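Local coordinates for protein GMP reductase (Trypanosoma brucei brucei, PDB 6JIG) that probably catalyses the NADPH-dependent deamination of GMP to IMP and changes its oligomeric state as its CBS domains respond to bound purine nucleotides, at residues V33-R38 and Q446-L451; I177-V182 and K214-K219; H184-R187 and N193-I196. The protein carries 1 engineered substitution. All coordinates share one frame; numbering follows the deposited sequence.

Contact 1: V33-R38 and Q446-L451; sequences VNTTTR and QLVGGL
T35 makes the whole bridge here, and does so with one methyl group. Its CG2 lies 4.2 Å from CD2 of L451 and 4.3 Å from CG1 of V448, two branches that stand almost one turn apart on the same side of helix 440-457. The leucine reaches out with a methyl anti to its own CA, while the valine offers the methyl that stands anti to its backbone N. The approach is loose van der Waals contact, with no polar bond between the segments.

One rotamer of the threonine serves both of its branches. With chi1 at 60°, OG1 hydrogen-bonds the carbonyl oxygen of S46 and CG2 goes to the helix; R452 and M455, further along that helix, also pack against T35. The loop around T35 is shaped by N34, whose OD1 accepts from T36 N at 2.9 Å, an Asx turn. This N-H lies above the carbonyl plane of N34, whereas T36 OG1, 2.6 Å from the same OD1, lies in it, so one oxygen is gripped twice. Just beyond, T37 ties the chain to D369 and L45 and enters strand 37-40. On the helix side, L451 also leans on P48 and on S361 and I364 of helix 357-365, beside the barrel.

All three touching residues are buried. The T35 hydroxyl is satisfied by the carbonyl oxygen of S46, so what the residue presents to the helix is a methyl, and the contact is purely apolar.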
loop_
_atom_site.group_PDB
_atom_site.type_symbol
_atom_site.label_atom_id
_atom_site.label_comp_id
_atom_site.label_asym_id
_atom_site.label_seq_id
_atom_site.Cartn_x
_atom_site.Cartn_y
_atom_site.Cartn_z
ATOM N N VAL A 33 3.814 5.950 46.493
ATOM C CA VAL A 33 3.590 4.629 45.915
ATOM C C VAL A 33 4.921 3.873 45.916
ATOM O O VAL A 33 5.846 4.233 45.187
ATOM C CB VAL A 33 3.011 4.741 44.498
ATOM C CG1 VAL A 33 2.640 3.390 43.960
ATOM C CG2 VAL A 33 1.789 5.676 44.483
ATOM N N ASN A 34 5.012 2.820 46.722
ATOM C CA ASN A 34 6.234 2.044 46.902
ATOM C C ASN A 34 6.186 0.813 46.004
ATOM O O ASN A 34 5.212 0.060 46.059
ATOM C CB ASN A 34 6.352 1.613 48.364
ATOM C CG ASN A 34 7.627 0.892 48.660
ATOM O OD1 ASN A 34 7.780 -0.281 48.332
ATOM N ND2 ASN A 34 8.546 1.576 49.328
ATOM N N THR A 35 7.231 0.595 45.200
ATOM C CA THR A 35 7.235 -0.532 44.268
ATOM C C THR A 35 8.148 -1.669 44.693
ATOM O O THR A 35 8.409 -2.560 43.880
ATOM C CB THR A 35 7.630 -0.087 42.856
ATOM O OG1 THR A 35 8.941 0.495 42.878
ATOM C CG2 THR A 35 6.611 0.905 42.285
ATOM N N THR A 36 8.637 -1.682 45.937
ATOM C CA THR A 36 9.557 -2.743 46.336
ATOM C C THR A 36 8.856 -4.104 46.366
ATOM O O THR A 36 7.671 -4.213 46.694
ATOM C CB THR A 36 10.192 -2.432 47.700
ATOM O OG1 THR A 36 9.188 -2.491 48.713
ATOM C CG2 THR A 36 10.800 -1.051 47.696
ATOM N N THR A 37 9.589 -5.149 45.997
ATOM C CA THR A 37 8.972 -6.448 45.761
ATOM C C THR A 37 10.014 -7.529 46.005
ATOM O O THR A 37 11.162 -7.241 46.355
ATOM C CB THR A 37 8.393 -6.529 44.338
ATOM O OG1 THR A 37 7.530 -7.667 44.240
ATOM C CG2 THR A 37 9.512 -6.677 43.310
ATOM N N ARG A 38 9.608 -8.783 45.818
ATOM C CA ARG A 38 10.496 -9.930 45.944
ATOM C C ARG A 38 10.675 -10.595 44.588
ATOM O O ARG A 38 9.693 -10.877 43.885
ATOM C CB ARG A 38 9.957 -10.941 46.954
ATOM C CG ARG A 38 9.681 -10.336 48.326
ATOM C CD ARG A 38 9.616 -11.395 49.410
ATOM N NE ARG A 38 10.954 -11.735 49.877
ATOM C CZ ARG A 38 11.538 -11.209 50.953
ATOM N NH1 ARG A 38 10.903 -10.313 51.704
ATOM N NH2 ARG A 38 12.769 -11.587 51.277
ATOM N N GLN A 446 10.129 5.158 32.899
ATOM C CA GLN A 446 8.782 5.395 32.387
ATOM C C GLN A 446 7.863 4.209 32.662
ATOM O O GLN A 446 6.691 4.399 33.010
ATOM C CB GLN A 446 8.832 5.703 30.890
ATOM N N LEU A 447 8.372 2.980 32.511
ATOM C CA LEU A 447 7.562 1.802 32.821
ATOM C C LEU A 447 7.160 1.780 34.293
ATOM O O LEU A 447 6.004 1.483 34.629
ATOM C CB LEU A 447 8.322 0.521 32.459
ATOM C CG LEU A 447 8.661 0.348 30.986
ATOM C CD1 LEU A 447 9.374 -0.966 30.746
ATOM C CD2 LEU A 447 7.378 0.445 30.140
ATOM N N VAL A 448 8.101 2.089 35.188
ATOM C CA VAL A 448 7.779 2.116 36.612
ATOM C C VAL A 448 6.787 3.231 36.916
ATOM O O VAL A 448 5.898 3.071 37.759
ATOM C CB VAL A 448 9.064 2.262 37.452
ATOM C CG1 VAL A 448 8.722 2.462 38.925
ATOM C CG2 VAL A 448 9.957 1.033 37.264
ATOM N N GLY A 449 6.944 4.385 36.252
ATOM C CA GLY A 449 5.969 5.458 36.390
ATOM C C GLY A 449 4.578 5.048 35.946
ATOM O O GLY A 449 3.582 5.408 36.581
ATOM N N GLY A 450 4.486 4.299 34.844
ATOM C CA GLY A 450 3.193 3.778 34.427
ATOM C C GLY A 450 2.611 2.820 35.446
ATOM O O GLY A 450 1.437 2.916 35.806
ATOM N N LEU A 451 3.434 1.884 35.939
ATOM C CA LEU A 451 2.983 1.002 37.016
ATOM C C LEU A 451 2.461 1.794 38.212
ATOM O O LEU A 451 1.430 1.450 38.795
ATOM C CB LEU A 451 4.115 0.071 37.461
ATOM C CG LEU A 451 3.829 -0.719 38.739
ATOM C CD1 LEU A 451 2.645 -1.673 38.559
ATOM C CD2 LEU A 451 5.052 -1.509 39.162
#

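Contact 2: I177-V182 and K214-K219; sequences ISLEEV and KLRKNK
L179 points its side chain straight across at helix 209-216, and its CD2 does all the touching. That methyl is 4.0 Å from CB of L215 and 4.1 Å from CG of R216, so it rests at the roots of two successive side chains rather than meeting their ends. The reach comes from the leucine's shape: CG is anti to the backbone N (chi1 174°) and CD2 is anti to CA, which stretches the chain fully outward from the start of its helix. L179 crosses both partners at a slant. L215 heads on toward F97 and L223, and F97 touches L179 as well.

R216 contributes only the aliphatic part of its chain. Past CG it bends at chi3, 40°, and it also packs on T183 and on L152 of a second subunit. Behind L179, the first turn of helix 179-189 is secured by S178, the N-cap residue: its OG accepts from E181 N at 2.9 Å, with an N-H...O angle of 154°.

The contact lies at the surface, yet it is close to a nucleotide. K214, next to L215, touches a bound GMP and also belongs to the GTP site seen for this protein. Two helices that meet through their side chains, with the antiparallel strands 193-197 and 203-208 between them in the chain, are the helical layer of a CBS module, here the later of two, whose pairing forms the regulatory nucleotide-binding unit.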
loop_
_atom_site.group_PDB
_atom_site.type_symbol
_atom_site.label_atom_id
_atom_site.label_comp_id
_atom_site.label_asym_id
_atom_site.label_seq_id
_atom_site.Cartn_x
_atom_site.Cartn_y
_atom_site.Cartn_z
ATOM N N ILE A 177 36.236 -0.932 57.677
ATOM C CA ILE A 177 35.921 0.488 57.686
ATOM C C ILE A 177 34.477 0.696 57.250
ATOM O O ILE A 177 33.966 0.003 56.360
ATOM C CB ILE A 177 36.909 1.259 56.794
ATOM C CG1 ILE A 177 36.735 2.766 56.963
ATOM C CG2 ILE A 177 36.730 0.878 55.327
ATOM C CD1 ILE A 177 37.923 3.559 56.451
ATOM N N SER A 178 33.798 1.627 57.906
ATOM C CA SER A 178 32.417 1.927 57.584
ATOM C C SER A 178 32.353 2.949 56.455
ATOM O O SER A 178 33.354 3.557 56.073
ATOM C CB SER A 178 31.681 2.440 58.820
ATOM O OG SER A 178 31.992 3.806 59.053
ATOM N N LEU A 179 31.150 3.126 55.909
ATOM C CA LEU A 179 30.954 4.142 54.882
ATOM C C LEU A 179 31.144 5.539 55.456
ATOM O O LEU A 179 31.722 6.414 54.800
ATOM C CB LEU A 179 29.564 3.999 54.251
ATOM C CG LEU A 179 29.200 5.104 53.248
ATOM C CD1 LEU A 179 30.129 5.043 52.046
ATOM C CD2 LEU A 179 27.754 5.008 52.799
ATOM N N GLU A 180 30.667 5.771 56.685
ATOM C CA GLU A 180 30.856 7.079 57.309
ATOM C C GLU A 180 32.330 7.354 57.577
ATOM O O GLU A 180 32.796 8.485 57.400
ATOM C CB GLU A 180 30.046 7.175 58.603
ATOM N N GLU A 181 33.084 6.328 57.982
ATOM C CA GLU A 181 34.489 6.545 58.315
ATOM C C GLU A 181 35.314 6.840 57.070
ATOM O O GLU A 181 36.154 7.750 57.077
ATOM C CB GLU A 181 35.060 5.337 59.060
ATOM C CG GLU A 181 36.554 5.455 59.417
ATOM C CD GLU A 181 36.933 6.786 60.099
ATOM O OE1 GLU A 181 36.093 7.375 60.817
ATOM O OE2 GLU A 181 38.085 7.245 59.922
ATOM N N VAL A 182 35.092 6.092 55.987
ATOM C CA VAL A 182 35.876 6.358 54.786
ATOM C C VAL A 182 35.451 7.678 54.155
ATOM O O VAL A 182 36.279 8.384 53.566
ATOM C CB VAL A 182 35.786 5.171 53.807
ATOM C CG1 VAL A 182 34.489 5.213 52.984
ATOM C CG2 VAL A 182 37.030 5.123 52.914
ATOM N N LYS A 214 28.071 6.938 45.200
ATOM C CA LYS A 214 26.921 6.114 44.836
ATOM C C LYS A 214 26.213 5.569 46.075
ATOM O O LYS A 214 24.979 5.587 46.153
ATOM C CB LYS A 214 27.361 4.963 43.931
ATOM C CG LYS A 214 27.688 5.363 42.501
ATOM C CD LYS A 214 28.175 4.154 41.708
ATOM C CE LYS A 214 28.580 4.532 40.282
ATOM N NZ LYS A 214 29.676 3.631 39.796
ATOM N N LEU A 215 26.982 5.058 47.043
ATOM C CA LEU A 215 26.383 4.473 48.241
ATOM C C LEU A 215 25.722 5.526 49.117
ATOM O O LEU A 215 24.776 5.219 49.855
ATOM C CB LEU A 215 27.444 3.712 49.029
ATOM C CG LEU A 215 27.897 2.454 48.297
ATOM C CD1 LEU A 215 29.235 1.963 48.814
ATOM C CD2 LEU A 215 26.827 1.375 48.422
ATOM N N ARG A 216 26.192 6.768 49.052
ATOM C CA ARG A 216 25.556 7.840 49.804
ATOM C C ARG A 216 24.291 8.360 49.137
ATOM O O ARG A 216 23.455 8.963 49.815
ATOM C CB ARG A 216 26.543 8.991 50.010
ATOM C CG ARG A 216 27.621 8.688 51.042
ATOM C CD ARG A 216 28.715 9.745 51.044
ATOM N NE ARG A 216 28.190 11.103 50.894
ATOM C CZ ARG A 216 27.865 11.898 51.909
ATOM N NH1 ARG A 216 28.009 11.476 53.157
ATOM N NH2 ARG A 216 27.405 13.120 51.678
ATOM N N LYS A 217 24.124 8.141 47.831
ATOM C CA LYS A 217 23.010 8.718 47.094
ATOM C C LYS A 217 21.749 7.884 47.289
ATOM O O LYS A 217 21.560 7.269 48.345
ATOM C CB LYS A 217 23.351 8.837 45.604
ATOM N N ASN A 218 20.884 7.860 46.275
ATOM C CA ASN A 218 19.637 7.103 46.346
ATOM C C ASN A 218 19.956 5.613 46.371
ATOM O O ASN A 218 20.387 5.047 45.360
ATOM C CB ASN A 218 18.740 7.447 45.159
ATOM N N LYS A 219 19.743 4.974 47.524
ATOM C CA LYS A 219 19.944 3.536 47.636
ATOM C C LYS A 219 18.807 2.799 46.943
ATOM O O LYS A 219 18.188 1.899 47.521
ATOM C CB LYS A 219 20.055 3.110 49.100
#

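Contact 3: H184-R187 and N193-I196; sequences HLMR and NVPI
L185 opens the contact by sending CD1 to CG1 of V194, 4.3 Å away. This leucine methyl is anti to its CA, so it is the branch that extends furthest from helix 179-189, and the touch is a light one.

M186, the next residue, does more. Its CG lies 3.9 Å from CG2 of V194 and its CE comes back to 4.0 Å from that same methyl. The chain beyond CG is extended, with chi3 at 172°, which puts CG and CE on one side of the zigzag and SD on the other; V194 CG2 thus faces both carbons while the sulfur turns from it. The thioether end runs on over the strand backbone, CE being 4.2 Å from V194 N, at the start of strand 193-197. Further out, M186 also packs on L152 of a second subunit.

V194 therefore takes a different helix residue on each methyl. With chi1 at 176°, CG2 points straight at M186, while CG1 turns off to where L185 CD1 reaches it. Its backbone is bound to V207 in the neighbouring strand 203-208, which fixes where the valine stands. N193, whose CB points away from the helix, has its side chain about 5 Å from a bound GMP.

Chemically this is oil against oil: methyls and a thioether, with no hydrogen bond across. Such packing is not directional, so by itself it sets no register between helix and strand.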
loop_
_atom_site.group_PDB
_atom_site.type_symbol
_atom_site.label_atom_id
_atom_site.label_comp_id
_atom_site.label_asym_id
_atom_site.label_seq_id
_atom_site.Cartn_x
_atom_site.Cartn_y
_atom_site.Cartn_z
ATOM N N HIS A 184 34.667 10.305 55.896
ATOM C CA HIS A 184 35.436 11.255 56.682
ATOM C C HIS A 184 36.887 11.314 56.218
ATOM O O HIS A 184 37.462 12.403 56.096
ATOM C CB HIS A 184 35.348 10.870 58.154
ATOM C CG HIS A 184 36.324 11.590 59.023
ATOM N ND1 HIS A 184 36.143 12.898 59.417
ATOM C CD2 HIS A 184 37.491 11.184 59.577
ATOM C CE1 HIS A 184 37.156 13.265 60.182
ATOM N NE2 HIS A 184 37.990 12.245 60.290
ATOM N N LEU A 185 37.500 10.159 55.950
ATOM C CA LEU A 185 38.890 10.163 55.499
ATOM C C LEU A 185 39.037 10.881 54.166
ATOM O O LEU A 185 40.020 11.597 53.940
ATOM C CB LEU A 185 39.421 8.738 55.380
ATOM C CG LEU A 185 39.571 7.930 56.658
ATOM C CD1 LEU A 185 40.131 6.549 56.326
ATOM C CD2 LEU A 185 40.475 8.674 57.634
ATOM N N MET A 186 38.077 10.687 53.262
ATOM C CA MET A 186 38.137 11.365 51.973
ATOM C C MET A 186 37.894 12.860 52.128
ATOM O O MET A 186 38.581 13.672 51.501
ATOM C CB MET A 186 37.121 10.749 51.009
ATOM C CG MET A 186 37.533 9.364 50.533
ATOM S SD MET A 186 36.260 8.502 49.577
ATOM C CE MET A 186 37.234 7.091 49.054
ATOM N N ARG A 187 36.919 13.242 52.955
ATOM C CA ARG A 187 36.642 14.659 53.168
ATOM C C ARG A 187 37.836 15.353 53.810
ATOM O O ARG A 187 38.283 16.405 53.342
ATOM C CB ARG A 187 35.389 14.828 54.026
ATOM C CG ARG A 187 34.130 15.068 53.219
ATOM C CD ARG A 187 33.106 15.880 53.999
ATOM N NE ARG A 187 32.497 15.088 55.062
ATOM C CZ ARG A 187 31.282 14.554 54.998
ATOM N NH1 ARG A 187 30.534 14.727 53.923
ATOM N NH2 ARG A 187 30.811 13.850 56.018
ATOM N N ASN A 193 40.710 8.298 46.673
ATOM C CA ASN A 193 41.057 6.891 46.756
ATOM C C ASN A 193 41.660 6.627 48.122
ATOM O O ASN A 193 42.590 7.325 48.537
ATOM C CB ASN A 193 42.048 6.491 45.664
ATOM C CG ASN A 193 41.413 6.451 44.291
ATOM O OD1 ASN A 193 40.623 5.565 43.998
ATOM N ND2 ASN A 193 41.765 7.411 43.438
ATOM N N VAL A 194 41.129 5.629 48.817
ATOM C CA VAL A 194 41.683 5.167 50.083
ATOM C C VAL A 194 41.965 3.676 49.955
ATOM O O VAL A 194 41.060 2.845 50.072
ATOM C CB VAL A 194 40.734 5.457 51.260
ATOM C CG1 VAL A 194 41.297 4.873 52.553
ATOM C CG2 VAL A 194 40.509 6.957 51.408
ATOM N N PRO A 195 43.206 3.298 49.684
ATOM C CA PRO A 195 43.572 1.884 49.761
ATOM C C PRO A 195 43.551 1.396 51.203
ATOM O O PRO A 195 43.798 2.151 52.147
ATOM C CB PRO A 195 44.988 1.849 49.181
ATOM C CG PRO A 195 45.497 3.226 49.363
ATOM C CD PRO A 195 44.338 4.150 49.281
ATOM N N ILE A 196 43.219 0.121 51.361
ATOM C CA ILE A 196 43.287 -0.573 52.640
ATOM C C ILE A 196 44.474 -1.518 52.567
ATOM O O ILE A 196 44.535 -2.374 51.677
ATOM C CB ILE A 196 41.991 -1.343 52.945
ATOM C CG1 ILE A 196 40.761 -0.464 52.710
ATOM C CG2 ILE A 196 42.040 -1.949 54.363
ATOM C CD1 ILE A 196 40.718 0.785 53.548
#

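Contact 1 is buried in the catalytic part of the chain, where an N-terminal loop meets a helix beside the parallel barrel. Contacts 2 and 3 lie in the CBS module, at the surface and partly buried respectively; their centres are about 12 Å apart, and both use helix 179-189. Contact 2 sets that helix against another helix, contact 3 against the sheet. They adjoin: I177 CD1 is 3.7 Å from L185 CD1. All three are apolar across the gap, but contact 1 includes a buried threonine whose hydroxyl is bonded outside it, while 2 and 3 border a second subunit, to which R187 NH1 donates a hydrogen bond at L152 O.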